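PDB 2FSQ: Atu0111 protein from Agrobacterium tumefaciens, which is of unknown function but belongs to the 2H clan and may act as a phosphoesterase-like enzyme. Local coordinates for residues 82-87 against 230-235; 44-49 against 222-227; 63-68 against 199-204; 139-144 against 184-189. All coordinates share one frame; numbering follows the deposited sequence.

Overall arrangement
The four contacts illustrate how one chain builds two lobes, one on each side of an acetate-binding site. Contacts 1 and 2 share the four-stranded antiparallel sheet, their centres about 4 Å apart, and are tied by probable backbone hydrogen bonds from Leu235 N to Phe223 O and from Val87 N to Val45 O. Contacts 3 and 4 belong to the other lobe, with centres about 12 Å apart, where Phe66 and Leu202 pack on the turn carrying Arg139 and Pro140. Contacts 2 and 3 lie farthest apart, about 27 Å between centres, on opposite sides of the chain's centre. Between the lobes sits an acetate, probably from the crystallisation liquor, held by Thr86 of contact 1 and by Thr182, two residues before contact 4.

Contact 1: residues 82-87 against 230-235; sequences SLHMTV and NHFKEL. With ACY (acetic acid), chain B.
His84 presents its imidazole edge to the face of Phe232 in an edge-to-face pair, with centroids 4.4 Å apart and planes inclined at 54°. The nearest approach is His84 NE2 to Phe232 CE2 at 3.4 Å, while CE1 stands above the benzene face toward its rim. Thr86, two residues on, gives its hydroxyl to the acetate: OG1 donates to OXT over 2.9 Å. That OG1 also lies in the plane of the imidazole, at its edge. In the second shell, His84 CG occupies the crowded position between backbone N and carbonyl carbon (chi1 57°), with Val46 against the side chain, and Phe226 meets the Phe232 ring. Ser82 CB rests 3.4 Å from Asn230 O, its hydroxyl bonding instead to Pro79 O. The His-Met-Thr sequence of this strand matches the HxT signature of 2H phosphoesterases, and the acetate, probably from the crystallisation liquor, is held by Thr86 of this motif and by Thr182, consistent with an active site of that family.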
loop_
_atom_site.group_PDB
_atom_site.type_symbol
_atom_site.label_atom_id
_atom_site.label_comp_id
_atom_site.label_asym_id
_atom_site.label_seq_id
_atom_site.Cartn_x
_atom_site.Cartn_y
_atom_site.Cartn_z
ATOM N N SER A 82 2.443 -10.879 1.730
ATOM C CA SER A 82 2.919 -9.488 1.790
ATOM C C SER A 82 1.811 -8.476 1.948
ATOM O O SER A 82 2.105 -7.302 2.113
ATOM C CB SER A 82 3.707 -9.109 0.537
ATOM O OG SER A 82 2.833 -8.920 -0.569
ATOM N N LEU A 83 0.554 -8.900 1.850
ATOM C CA LEU A 83 -0.548 -7.938 1.819
ATOM C C LEU A 83 -0.600 -7.101 3.085
ATOM O O LEU A 83 -0.487 -7.611 4.203
ATOM C CB LEU A 83 -1.882 -8.645 1.586
ATOM C CG LEU A 83 -2.042 -9.306 0.207
ATOM C CD1 LEU A 83 -3.333 -10.146 0.108
ATOM C CD2 LEU A 83 -1.939 -8.310 -0.967
ATOM N N HIS A 84 -0.755 -5.791 2.897
ATOM C CA HIS A 84 -0.713 -4.877 4.024
ATOM C C HIS A 84 -1.346 -3.564 3.642
ATOM O O HIS A 84 -1.443 -3.235 2.458
ATOM C CB HIS A 84 0.748 -4.571 4.420
ATOM C CG HIS A 84 1.559 -4.001 3.297
ATOM N ND1 HIS A 84 1.826 -2.653 3.138
ATOM C CD2 HIS A 84 2.179 -4.629 2.273
ATOM C CE1 HIS A 84 2.552 -2.479 2.041
ATOM N NE2 HIS A 84 2.784 -3.665 1.505
HETATM N N MSE A 85 -1.772 -2.817 4.650
HETATM C CA MSE A 85 -2.119 -1.420 4.455
HETATM C C MSE A 85 -0.983 -0.593 5.045
HETATM O O MSE A 85 -0.711 -0.670 6.241
HETATM C CB MSE A 85 -3.418 -1.054 5.180
HETATM C CG MSE A 85 -3.796 0.396 4.903
HETATM SE SE MSE A 85 -5.330 0.961 6.006
HETATM C CE MSE A 85 -4.321 1.420 7.604
ATOM N N THR A 86 -0.336 0.236 4.230
ATOM C CA THR A 86 0.674 1.164 4.764
ATOM C C THR A 86 -0.018 2.224 5.631
ATOM O O THR A 86 -1.084 2.742 5.285
ATOM C CB THR A 86 1.447 1.800 3.615
ATOM O OG1 THR A 86 2.090 0.747 2.895
ATOM C CG2 THR A 86 2.512 2.799 4.110
ATOM N N VAL A 87 0.570 2.472 6.799
ATOM C CA VAL A 87 0.089 3.534 7.684
ATOM C C VAL A 87 0.929 4.793 7.468
ATOM O O VAL A 87 0.391 5.888 7.369
ATOM C CB VAL A 87 0.170 3.108 9.155
ATOM C CG1 VAL A 87 -0.293 4.228 10.097
ATOM C CG2 VAL A 87 -0.687 1.857 9.369
ATOM N N ASN A 230 8.073 -7.880 -1.979
ATOM C CA ASN A 230 7.606 -9.242 -1.679
ATOM C C ASN A 230 7.434 -9.576 -0.197
ATOM O O ASN A 230 6.763 -10.554 0.136
ATOM C CB ASN A 230 8.559 -10.273 -2.299
ATOM C CG ASN A 230 8.496 -10.300 -3.801
ATOM O OD1 ASN A 230 9.529 -10.394 -4.483
ATOM N ND2 ASN A 230 7.297 -10.228 -4.333
ATOM N N HIS A 231 8.100 -8.835 0.679
ATOM C CA HIS A 231 8.131 -9.199 2.097
ATOM C C HIS A 231 8.521 -8.026 2.963
ATOM O O HIS A 231 9.449 -7.285 2.631
ATOM C CB HIS A 231 9.098 -10.374 2.312
ATOM C CG HIS A 231 9.064 -10.934 3.694
ATOM N ND1 HIS A 231 7.990 -11.652 4.186
ATOM C CD2 HIS A 231 9.971 -10.877 4.696
ATOM C CE1 HIS A 231 8.242 -12.010 5.433
ATOM N NE2 HIS A 231 9.439 -11.561 5.764
ATOM N N PHE A 232 7.810 -7.885 4.077
ATOM C CA PHE A 232 8.005 -6.782 5.027
ATOM C C PHE A 232 8.247 -7.379 6.402
ATOM O O PHE A 232 7.335 -7.956 6.998
ATOM C CB PHE A 232 6.787 -5.854 5.021
ATOM C CG PHE A 232 6.546 -5.239 3.683
ATOM C CD1 PHE A 232 7.079 -3.988 3.381
ATOM C CD2 PHE A 232 5.840 -5.921 2.697
ATOM C CE1 PHE A 232 6.908 -3.432 2.132
ATOM C CE2 PHE A 232 5.691 -5.388 1.430
ATOM C CZ PHE A 232 6.210 -4.124 1.150
ATOM N N LYS A 233 9.487 -7.280 6.876
ATOM C CA LYS A 233 9.869 -7.886 8.137
ATOM C C LYS A 233 9.568 -6.922 9.269
ATOM O O LYS A 233 10.067 -5.804 9.275
ATOM C CB LYS A 233 11.351 -8.228 8.095
ATOM C CG LYS A 233 11.892 -8.747 9.400
ATOM C CD LYS A 233 13.313 -9.286 9.212
ATOM C CE LYS A 233 13.986 -9.594 10.543
ATOM N NZ LYS A 233 13.205 -10.518 11.401
ATOM N N GLU A 234 8.732 -7.353 10.218
ATOM C CA GLU A 234 8.369 -6.514 11.354
ATOM C C GLU A 234 9.518 -6.367 12.340
ATOM O O GLU A 234 10.089 -7.362 12.810
ATOM C CB GLU A 234 7.128 -7.048 12.076
ATOM C CG GLU A 234 5.866 -7.082 11.223
ATOM C CD GLU A 234 4.630 -7.384 12.038
ATOM O OE1 GLU A 234 4.771 -7.981 13.131
ATOM O OE2 GLU A 234 3.514 -7.055 11.583
ATOM N N LEU A 235 9.839 -5.120 12.659
ATOM C CA LEU A 235 10.925 -4.828 13.600
ATOM C C LEU A 235 10.400 -4.285 14.925
ATOM O O LEU A 235 10.871 -4.684 15.998
ATOM C CB LEU A 235 11.936 -3.847 12.977
ATOM C CG LEU A 235 12.594 -4.269 11.658
ATOM C CD1 LEU A 235 13.485 -3.153 11.120
ATOM C CD2 LEU A 235 13.384 -5.583 11.786
HETATM C C ACY B . 1.577 0.715 -0.913
HETATM O O ACY B . 1.508 -0.543 -0.947
HETATM O OXT ACY B . 1.666 1.390 0.147
HETATM C CH3 ACY B . 1.493 1.469 -2.211
#

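Contact 2: residues 44-49 against 222-227; sequences TVVCHL and AFCEFK
Strands 44-48 and 222-226 join tightly where residues 44-46 pair antiparallel with 222-224 through four backbone hydrogen bonds. The shortest runs from Cys224 N to Thr44 O at 2.7 Å, almost along the C=O axis (174°). Val46 N reaches Ala222 O over 3.0 Å in the carbonyl plane, whereas the return bond from Ala222 N comes in above the plane of the Val46 carbonyl. Between these hydrogen-bonded pairs, Val45 and Phe223 form a non-hydrogen-bonded pair with CA atoms 4.3 Å apart, and Val45 CA makes a CA-H...O contact with Ala222 O at 3.2 Å.

Beyond the pairing the strands splay, their axes at 113°, and His48 reaches Cys224 only with its ring edge, CE1 lying 4.2 Å from SG. On the face of Thr44, Val46, Ala222 and Cys224, which also abuts His84 and Thr86, Thr44 CG2 meets the edge of the Phe226 ring, 3.8 Å from CE2, and Val46 CG2 lies 3.9 Å from Cys224 SG. On the reverse face Val45 CG2 meets the edge of the Phe223 ring at CD1; that ring packs against helix 111-121. Mostly apolar contacts line the two faces, while the four backbone bonds satisfy the buried amides and carbonyls they join.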
loop_
_atom_site.group_PDB
_atom_site.type_symbol
_atom_site.label_atom_id
_atom_site.label_comp_id
_atom_site.label_asym_id
_atom_site.label_seq_id
_atom_site.Cartn_x
_atom_site.Cartn_y
_atom_site.Cartn_z
ATOM N N THR A 44 9.245 1.172 6.532
ATOM C CA THR A 44 7.860 1.618 6.439
ATOM C C THR A 44 7.096 1.199 7.683
ATOM O O THR A 44 7.546 0.308 8.400
ATOM C CB THR A 44 7.185 1.014 5.182
ATOM O OG1 THR A 44 5.853 1.514 5.044
ATOM C CG2 THR A 44 7.136 -0.498 5.243
ATOM N N VAL A 45 5.949 1.834 7.929
ATOM C CA VAL A 45 5.022 1.365 8.947
ATOM C C VAL A 45 3.776 0.826 8.240
ATOM O O VAL A 45 3.098 1.553 7.500
ATOM C CB VAL A 45 4.605 2.460 9.929
ATOM C CG1 VAL A 45 3.670 1.853 10.998
ATOM C CG2 VAL A 45 5.839 3.073 10.595
ATOM N N VAL A 46 3.472 -0.452 8.482
ATOM C CA VAL A 46 2.331 -1.073 7.813
ATOM C C VAL A 46 1.542 -1.949 8.768
ATOM O O VAL A 46 2.058 -2.339 9.811
ATOM C CB VAL A 46 2.776 -1.966 6.598
ATOM C CG1 VAL A 46 3.752 -1.245 5.719
ATOM C CG2 VAL A 46 3.356 -3.303 7.048
ATOM N N CYS A 47 0.303 -2.252 8.380
ATOM C CA CYS A 47 -0.529 -3.267 9.038
ATOM C C CYS A 47 -0.703 -4.437 8.088
ATOM O O CYS A 47 -1.345 -4.292 7.040
ATOM C CB CYS A 47 -1.914 -2.700 9.350
ATOM S SG CYS A 47 -1.937 -1.356 10.552
ATOM N N HIS A 48 -0.143 -5.602 8.428
ATOM C CA HIS A 48 -0.368 -6.791 7.619
ATOM C C HIS A 48 -1.787 -7.321 7.866
ATOM O O HIS A 48 -2.418 -6.972 8.861
ATOM C CB HIS A 48 0.621 -7.897 7.968
ATOM C CG HIS A 48 1.979 -7.729 7.355
ATOM N ND1 HIS A 48 2.996 -7.054 7.988
ATOM C CD2 HIS A 48 2.497 -8.183 6.188
ATOM C CE1 HIS A 48 4.083 -7.082 7.231
ATOM N NE2 HIS A 48 3.808 -7.763 6.134
ATOM N N LEU A 49 -2.286 -8.160 6.964
ATOM C CA LEU A 49 -3.495 -8.945 7.254
ATOM C C LEU A 49 -3.174 -10.023 8.288
ATOM O O LEU A 49 -2.007 -10.341 8.542
ATOM C CB LEU A 49 -4.043 -9.578 5.980
ATOM C CG LEU A 49 -4.372 -8.618 4.841
ATOM C CD1 LEU A 49 -4.931 -9.360 3.644
ATOM C CD2 LEU A 49 -5.356 -7.532 5.295
ATOM N N ALA A 222 3.131 -1.757 12.480
ATOM C CA ALA A 222 4.477 -2.189 12.778
ATOM C C ALA A 222 5.470 -1.492 11.865
ATOM O O ALA A 222 5.235 -1.381 10.660
ATOM C CB ALA A 222 4.590 -3.718 12.609
ATOM N N PHE A 223 6.595 -1.083 12.445
ATOM C CA PHE A 223 7.720 -0.576 11.666
ATOM C C PHE A 223 8.465 -1.780 11.081
ATOM O O PHE A 223 8.846 -2.706 11.823
ATOM C CB PHE A 223 8.640 0.288 12.545
ATOM C CG PHE A 223 9.869 0.787 11.836
ATOM C CD1 PHE A 223 9.761 1.615 10.722
ATOM C CD2 PHE A 223 11.131 0.431 12.280
ATOM C CE1 PHE A 223 10.879 2.074 10.061
ATOM C CE2 PHE A 223 12.261 0.894 11.629
ATOM C CZ PHE A 223 12.139 1.723 10.525
ATOM N N CYS A 224 8.655 -1.766 9.759
ATOM C CA CYS A 224 9.172 -2.902 9.006
ATOM C C CYS A 224 10.308 -2.473 8.111
ATOM O O CYS A 224 10.415 -1.289 7.735
ATOM C CB CYS A 224 8.103 -3.502 8.083
ATOM S SG CYS A 224 6.643 -4.152 8.924
ATOM N N GLU A 225 11.141 -3.436 7.738
ATOM C CA GLU A 225 12.088 -3.232 6.640
ATOM C C GLU A 225 11.776 -4.179 5.483
ATOM O O GLU A 225 11.174 -5.242 5.683
ATOM C CB GLU A 225 13.541 -3.410 7.113
ATOM C CG GLU A 225 13.854 -4.844 7.490
ATOM C CD GLU A 225 15.235 -5.044 8.074
ATOM O OE1 GLU A 225 15.964 -4.047 8.306
ATOM O OE2 GLU A 225 15.563 -6.220 8.325
ATOM N N PHE A 226 12.206 -3.814 4.278
ATOM C CA PHE A 226 11.980 -4.645 3.109
ATOM C C PHE A 226 13.129 -4.513 2.123
ATOM O O PHE A 226 13.749 -3.440 2.057
ATOM C CB PHE A 226 10.656 -4.296 2.422
ATOM C CG PHE A 226 10.538 -2.835 2.021
ATOM C CD1 PHE A 226 11.002 -2.401 0.781
ATOM C CD2 PHE A 226 9.950 -1.908 2.886
ATOM C CE1 PHE A 226 10.895 -1.043 0.400
ATOM C CE2 PHE A 226 9.843 -0.557 2.530
ATOM C CZ PHE A 226 10.289 -0.120 1.281
ATOM N N LYS A 227 13.391 -5.582 1.373
ATOM C CA LYS A 227 14.338 -5.554 0.255
ATOM C C LYS A 227 13.630 -5.146 -1.030
ATOM O O LYS A 227 14.203 -4.498 -1.898
ATOM C CB LYS A 227 14.988 -6.937 0.069
ATOM C CG LYS A 227 15.859 -7.066 -1.191
ATOM C CD LYS A 227 16.733 -8.328 -1.198
ATOM C CE LYS A 227 18.144 -8.013 -1.753
ATOM N NZ LYS A 227 19.171 -9.131 -1.590
#

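Contact 3: residues 63-68 against 199-204; sequences RQRFLD and QAMLDE
A Met-aromatic contact lies at the heart of this antiparallel helix pair, in which segments 63-67 and 199-204 run at 167° with axes 10.8 Å apart. Met201, present as selenomethionine, leaves its helix with CG anti to the backbone N and then bends at chi2 and chi3, so that SE and CE curl toward Phe66. SE sits 4.8 Å from the ring centroid in an oblique approach, 64° off the normal, and CE comes within 3.6 Å of Phe66 CD1. Leu202 CD2 reaches the far end of the same ring, 3.6 Å from CZ, so neighbouring residues of one helix hold the phenyl group along the length of its CD1-CZ side.

Nearer the surface, Arg65 and Met201 run alongside each other head to tail. Their CG atoms approach to 3.4 Å, and the bend of the arginine at chi2 lays one face of its guanidinium over Met201 CG, 3.5 Å from NH1. Glu204 adds a distant opposite charge, OE2 standing 4.1 Å from Arg65 NH2, too far for a salt bridge, with carboxylate and guanidinium planes 74° apart; Glu205 offers Arg65 a further weak, long ion pair. The helices are thus joined chiefly by apolar and selenium-aromatic packing, and the charges at the outer side of the helix pair probably contribute no more than a mild, long-range attraction.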
loop_
_atom_site.group_PDB
_atom_site.type_symbol
_atom_site.label_atom_id
_atom_site.label_comp_id
_atom_site.label_asym_id
_atom_site.label_seq_id
_atom_site.Cartn_x
_atom_site.Cartn_y
_atom_site.Cartn_z
ATOM N N ARG A 63 -8.629 -10.991 -5.221
ATOM C CA ARG A 63 -7.362 -11.099 -5.932
ATOM C C ARG A 63 -7.393 -12.182 -7.029
ATOM O O ARG A 63 -6.918 -11.945 -8.150
ATOM C CB ARG A 63 -6.254 -11.370 -4.917
ATOM C CG ARG A 63 -4.844 -11.465 -5.475
ATOM C CD ARG A 63 -3.919 -11.780 -4.323
ATOM N NE ARG A 63 -2.512 -11.920 -4.712
ATOM C CZ ARG A 63 -1.967 -13.011 -5.238
ATOM N NH1 ARG A 63 -2.705 -14.106 -5.443
ATOM N NH2 ARG A 63 -0.668 -13.003 -5.557
ATOM N N GLN A 64 -8.095 -13.289 -6.776
ATOM C CA GLN A 64 -8.301 -14.318 -7.815
ATOM C C GLN A 64 -9.182 -13.880 -8.989
ATOM O O GLN A 64 -8.888 -14.213 -10.143
ATOM C CB GLN A 64 -8.822 -15.627 -7.212
ATOM C CG GLN A 64 -8.941 -16.797 -8.212
ATOM C CD GLN A 64 -7.656 -17.124 -8.969
ATOM O OE1 GLN A 64 -6.629 -17.416 -8.370
ATOM N NE2 GLN A 64 -7.725 -17.107 -10.303
ATOM N N ARG A 65 -10.244 -13.120 -8.709
ATOM C CA ARG A 65 -11.063 -12.582 -9.775
ATOM C C ARG A 65 -10.210 -11.706 -10.679
ATOM O O ARG A 65 -10.449 -11.649 -11.891
ATOM C CB ARG A 65 -12.236 -11.792 -9.223
ATOM C CG ARG A 65 -13.362 -11.634 -10.209
ATOM C CD ARG A 65 -13.896 -12.981 -10.682
ATOM N NE ARG A 65 -15.186 -12.835 -11.337
ATOM C CZ ARG A 65 -15.383 -12.376 -12.573
ATOM N NH1 ARG A 65 -14.374 -11.975 -13.342
ATOM N NH2 ARG A 65 -16.618 -12.304 -13.033
ATOM N N PHE A 66 -9.227 -11.012 -10.083
ATOM C CA PHE A 66 -8.338 -10.169 -10.886
ATOM C C PHE A 66 -7.409 -11.048 -11.739
ATOM O O PHE A 66 -7.225 -10.792 -12.936
ATOM C CB PHE A 66 -7.433 -9.302 -10.003
ATOM C CG PHE A 66 -8.105 -8.108 -9.349
ATOM C CD1 PHE A 66 -9.465 -8.072 -9.039
ATOM C CD2 PHE A 66 -7.312 -7.038 -8.956
ATOM C CE1 PHE A 66 -10.022 -6.948 -8.409
ATOM C CE2 PHE A 66 -7.845 -5.939 -8.322
ATOM C CZ PHE A 66 -9.199 -5.885 -8.040
ATOM N N LEU A 67 -6.828 -12.082 -11.124
ATOM C CA LEU A 67 -5.961 -13.017 -11.848
ATOM C C LEU A 67 -6.717 -13.720 -12.987
ATOM O O LEU A 67 -6.117 -14.054 -14.022
ATOM C CB LEU A 67 -5.352 -14.034 -10.879
ATOM C CG LEU A 67 -4.227 -13.509 -9.970
ATOM C CD1 LEU A 67 -3.983 -14.383 -8.737
ATOM C CD2 LEU A 67 -2.935 -13.375 -10.769
ATOM N N ASP A 68 -8.030 -13.900 -12.838
ATOM C CA ASP A 68 -8.839 -14.561 -13.889
ATOM C C ASP A 68 -8.853 -13.776 -15.187
ATOM O O ASP A 68 -9.126 -14.348 -16.238
ATOM C CB ASP A 68 -10.305 -14.749 -13.465
ATOM C CG ASP A 68 -10.503 -15.813 -12.390
ATOM O OD1 ASP A 68 -9.602 -16.640 -12.142
ATOM O OD2 ASP A 68 -11.600 -15.805 -11.780
ATOM N N GLN A 199 -14.645 -2.770 -15.162
ATOM C CA GLN A 199 -15.540 -2.023 -14.273
ATOM C C GLN A 199 -16.662 -2.903 -13.736
ATOM O O GLN A 199 -17.012 -2.837 -12.546
ATOM C CB GLN A 199 -16.142 -0.806 -14.947
ATOM C CG GLN A 199 -16.881 0.075 -13.926
ATOM C CD GLN A 199 -15.956 0.598 -12.834
ATOM O OE1 GLN A 199 -16.142 0.335 -11.615
ATOM N NE2 GLN A 199 -14.948 1.327 -13.259
ATOM N N ALA A 200 -17.235 -3.730 -14.602
ATOM C CA ALA A 200 -18.322 -4.571 -14.157
ATOM C C ALA A 200 -17.835 -5.550 -13.086
ATOM O O ALA A 200 -18.512 -5.755 -12.069
ATOM C CB ALA A 200 -18.916 -5.311 -15.349
HETATM N N MSE A 201 -16.655 -6.138 -13.294
HETATM C CA MSE A 201 -16.104 -7.060 -12.318
HETATM C C MSE A 201 -15.739 -6.337 -11.022
HETATM O O MSE A 201 -16.011 -6.851 -9.933
HETATM C CB MSE A 201 -14.891 -7.808 -12.882
HETATM C CG MSE A 201 -14.233 -8.765 -11.889
HETATM SE SE MSE A 201 -12.909 -7.951 -10.698
HETATM C CE MSE A 201 -11.471 -7.736 -12.002
ATOM N N LEU A 202 -15.142 -5.146 -11.125
ATOM C CA LEU A 202 -14.729 -4.412 -9.909
ATOM C C LEU A 202 -15.961 -4.061 -9.067
ATOM O O LEU A 202 -15.938 -4.154 -7.847
ATOM C CB LEU A 202 -13.951 -3.146 -10.272
ATOM C CG LEU A 202 -12.581 -3.444 -10.895
ATOM C CD1 LEU A 202 -12.019 -2.219 -11.608
ATOM C CD2 LEU A 202 -11.590 -3.938 -9.849
ATOM N N ASP A 203 -17.052 -3.706 -9.743
ATOM C CA ASP A 203 -18.293 -3.359 -9.049
ATOM C C ASP A 203 -18.813 -4.575 -8.300
ATOM O O ASP A 203 -19.151 -4.502 -7.107
ATOM C CB ASP A 203 -19.355 -2.882 -10.047
ATOM C CG ASP A 203 -19.084 -1.491 -10.594
ATOM O OD1 ASP A 203 -18.212 -0.777 -10.049
ATOM O OD2 ASP A 203 -19.747 -1.121 -11.597
ATOM N N GLU A 204 -18.857 -5.706 -8.989
ATOM C CA GLU A 204 -19.411 -6.926 -8.412
ATOM C C GLU A 204 -18.529 -7.385 -7.240
ATOM O O GLU A 204 -19.032 -7.738 -6.169
ATOM C CB GLU A 204 -19.528 -8.014 -9.495
ATOM C CG GLU A 204 -20.126 -9.337 -9.034
ATOM C CD GLU A 204 -20.392 -10.277 -10.187
ATOM O OE1 GLU A 204 -21.414 -10.073 -10.880
ATOM O OE2 GLU A 204 -19.598 -11.229 -10.372
#

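Contact 4: residues 139-144 against 184-189; sequences RPVGMV and SYIVSW
A beta hairpin with a two-residue loop, Pro140 and Val141, in a type I turn from Arg139 to Gly142, meets the start of strand 184-186 here. The turn is held by reciprocal backbone bonds, Arg139 N to Gly142 O and Gly142 N to Arg139 O, each 2.9 Å. Gly142 takes up a backbone conformation (phi 145°) in which a CB would jam against the preceding carbonyl oxygen.

Ser184 grips both carbonyls at the tip. Its OG, in the crowded position between backbone N and carbonyl carbon (chi1 77°), donates to Pro140 O at 2.9 Å, and its amide donates to Val141 O at 3.2 Å. The amide bond is fairly straight at its hydrogen (162°), yet both donors stand well above the planes of the carbonyls they meet. Val141 then lies over the strand: CB is 3.3 Å from Ser184 O, and CG1 meets Ile186 CG1 at 3.6 Å, the two side chains crossing at about a right angle. Pro140 CB makes a lighter contact with Ile186 CD1, 4.2 Å away, and the proline is also packed on by Trp198 and Leu202 of helix 195-212. The side chain of Tyr185 leaves its backbone away from the turn; its hydroxyl is hydrogen-bonded to Arg30, and a bound acetate lies near the side chain. Ser184 thus ties its strand to the tip of a beta hairpin, at the point where the chain leaves strand 179-182 of the three-stranded sheet to pair with strand 75-77.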
loop_
_atom_site.group_PDB
_atom_site.type_symbol
_atom_site.label_atom_id
_atom_site.label_comp_id
_atom_site.label_asym_id
_atom_site.label_seq_id
_atom_site.Cartn_x
_atom_site.Cartn_y
_atom_site.Cartn_z
ATOM N N ARG A 139 -9.898 -1.184 -7.545
ATOM C CA ARG A 139 -9.329 -0.831 -8.842
ATOM C C ARG A 139 -8.306 -1.920 -9.155
ATOM O O ARG A 139 -7.989 -2.730 -8.297
ATOM C CB ARG A 139 -8.685 0.545 -8.740
ATOM C CG ARG A 139 -7.661 0.592 -7.621
ATOM C CD ARG A 139 -7.225 1.976 -7.265
ATOM N NE ARG A 139 -6.388 1.916 -6.070
ATOM C CZ ARG A 139 -5.958 2.977 -5.402
ATOM N NH1 ARG A 139 -6.279 4.199 -5.807
ATOM N NH2 ARG A 139 -5.197 2.812 -4.326
ATOM N N PRO A 140 -7.809 -1.979 -10.399
ATOM C CA PRO A 140 -6.866 -3.075 -10.702
ATOM C C PRO A 140 -5.659 -3.198 -9.774
ATOM O O PRO A 140 -5.179 -4.310 -9.554
ATOM C CB PRO A 140 -6.429 -2.769 -12.133
ATOM C CG PRO A 140 -7.632 -2.099 -12.710
ATOM C CD PRO A 140 -8.102 -1.177 -11.601
ATOM N N VAL A 141 -5.192 -2.084 -9.205
ATOM C CA VAL A 141 -4.062 -2.166 -8.280
ATOM C C VAL A 141 -4.434 -2.576 -6.851
ATOM O O VAL A 141 -3.547 -2.843 -6.040
ATOM C CB VAL A 141 -3.206 -0.871 -8.236
ATOM C CG1 VAL A 141 -2.522 -0.644 -9.575
ATOM C CG2 VAL A 141 -4.018 0.346 -7.842
ATOM N N GLY A 142 -5.729 -2.593 -6.516
ATOM C CA GLY A 142 -6.101 -3.030 -5.177
ATOM C C GLY A 142 -7.288 -2.314 -4.555
ATOM O O GLY A 142 -8.185 -1.868 -5.249
HETATM N N MSE A 143 -7.260 -2.177 -3.231
HETATM C CA MSE A 143 -8.417 -1.720 -2.460
HETATM C C MSE A 143 -8.201 -0.347 -1.875
HETATM O O MSE A 143 -7.172 -0.105 -1.227
HETATM C CB MSE A 143 -8.648 -2.657 -1.291
HETATM C CG MSE A 143 -8.838 -4.086 -1.695
HETATM SE SE MSE A 143 -8.434 -5.360 -0.291
HETATM C CE MSE A 143 -9.525 -4.642 1.144
ATOM N N VAL A 144 -9.174 0.536 -2.069
ATOM C CA VAL A 144 -9.143 1.841 -1.437
ATOM C C VAL A 144 -9.865 1.680 -0.093
ATOM O O VAL A 144 -10.909 1.012 -0.014
ATOM C CB VAL A 144 -9.863 2.888 -2.282
ATOM C CG1 VAL A 144 -9.884 4.236 -1.565
ATOM C CG2 VAL A 144 -9.193 3.012 -3.648
ATOM N N SER A 184 -1.650 -5.281 -6.713
ATOM C CA SER A 184 -0.773 -5.390 -7.886
ATOM C C SER A 184 -0.222 -4.035 -8.265
ATOM O O SER A 184 -0.697 -2.998 -7.789
ATOM C CB SER A 184 -1.527 -5.967 -9.095
ATOM O OG SER A 184 -2.361 -4.999 -9.696
ATOM N N TYR A 185 0.763 -4.065 -9.158
ATOM C CA TYR A 185 1.249 -2.865 -9.825
ATOM C C TYR A 185 0.938 -2.961 -11.305
ATOM O O TYR A 185 1.059 -4.034 -11.900
ATOM C CB TYR A 185 2.760 -2.734 -9.638
ATOM C CG TYR A 185 3.139 -2.288 -8.254
ATOM C CD1 TYR A 185 3.382 -0.937 -7.992
ATOM C CD2 TYR A 185 3.208 -3.191 -7.198
ATOM C CE1 TYR A 185 3.693 -0.506 -6.720
ATOM C CE2 TYR A 185 3.529 -2.760 -5.906
ATOM C CZ TYR A 185 3.759 -1.414 -5.684
ATOM O OH TYR A 185 4.084 -0.977 -4.430
ATOM N N ILE A 186 0.606 -1.830 -11.911
ATOM C CA ILE A 186 0.408 -1.790 -13.361
ATOM C C ILE A 186 1.781 -1.862 -14.045
ATOM O O ILE A 186 2.645 -1.013 -13.804
ATOM C CB ILE A 186 -0.285 -0.490 -13.805
ATOM C CG1 ILE A 186 -1.546 -0.234 -12.974
ATOM C CG2 ILE A 186 -0.543 -0.508 -15.319
ATOM C CD1 ILE A 186 -2.642 -1.195 -13.231
ATOM N N VAL A 187 1.980 -2.881 -14.884
ATOM C CA VAL A 187 3.214 -3.018 -15.660
ATOM C C VAL A 187 3.113 -2.345 -17.027
ATOM O O VAL A 187 4.078 -1.706 -17.479
ATOM C CB VAL A 187 3.590 -4.503 -15.825
ATOM C CG1 VAL A 187 4.934 -4.642 -16.559
ATOM C CG2 VAL A 187 3.640 -5.179 -14.471
ATOM N N SER A 188 1.949 -2.489 -17.673
ATOM C CA SER A 188 1.660 -1.795 -18.933
ATOM C C SER A 188 0.224 -1.329 -18.929
ATOM O O SER A 188 -0.632 -1.998 -18.357
ATOM C CB SER A 188 1.937 -2.674 -20.161
ATOM O OG SER A 188 1.181 -3.878 -20.147
ATOM N N TRP A 189 -0.025 -0.167 -19.528
ATOM C CA TRP A 189 -1.356 0.439 -19.489
ATOM C C TRP A 189 -2.370 -0.416 -20.243
ATOM O O TRP A 189 -2.014 -1.155 -21.162
ATOM C CB TRP A 189 -1.309 1.883 -20.028
ATOM C CG TRP A 189 -0.304 2.770 -19.312
ATOM C CD1 TRP A 189 0.792 3.381 -19.873
ATOM C CD2 TRP A 189 -0.294 3.128 -17.926
ATOM N NE1 TRP A 189 1.477 4.097 -18.917
ATOM C CE2 TRP A 189 0.830 3.975 -17.717
ATOM C CE3 TRP A 189 -1.141 2.855 -16.844
ATOM C CZ2 TRP A 189 1.144 4.514 -16.463
ATOM C CZ3 TRP A 189 -0.827 3.395 -15.591
ATOM C CH2 TRP A 189 0.306 4.224 -15.417
#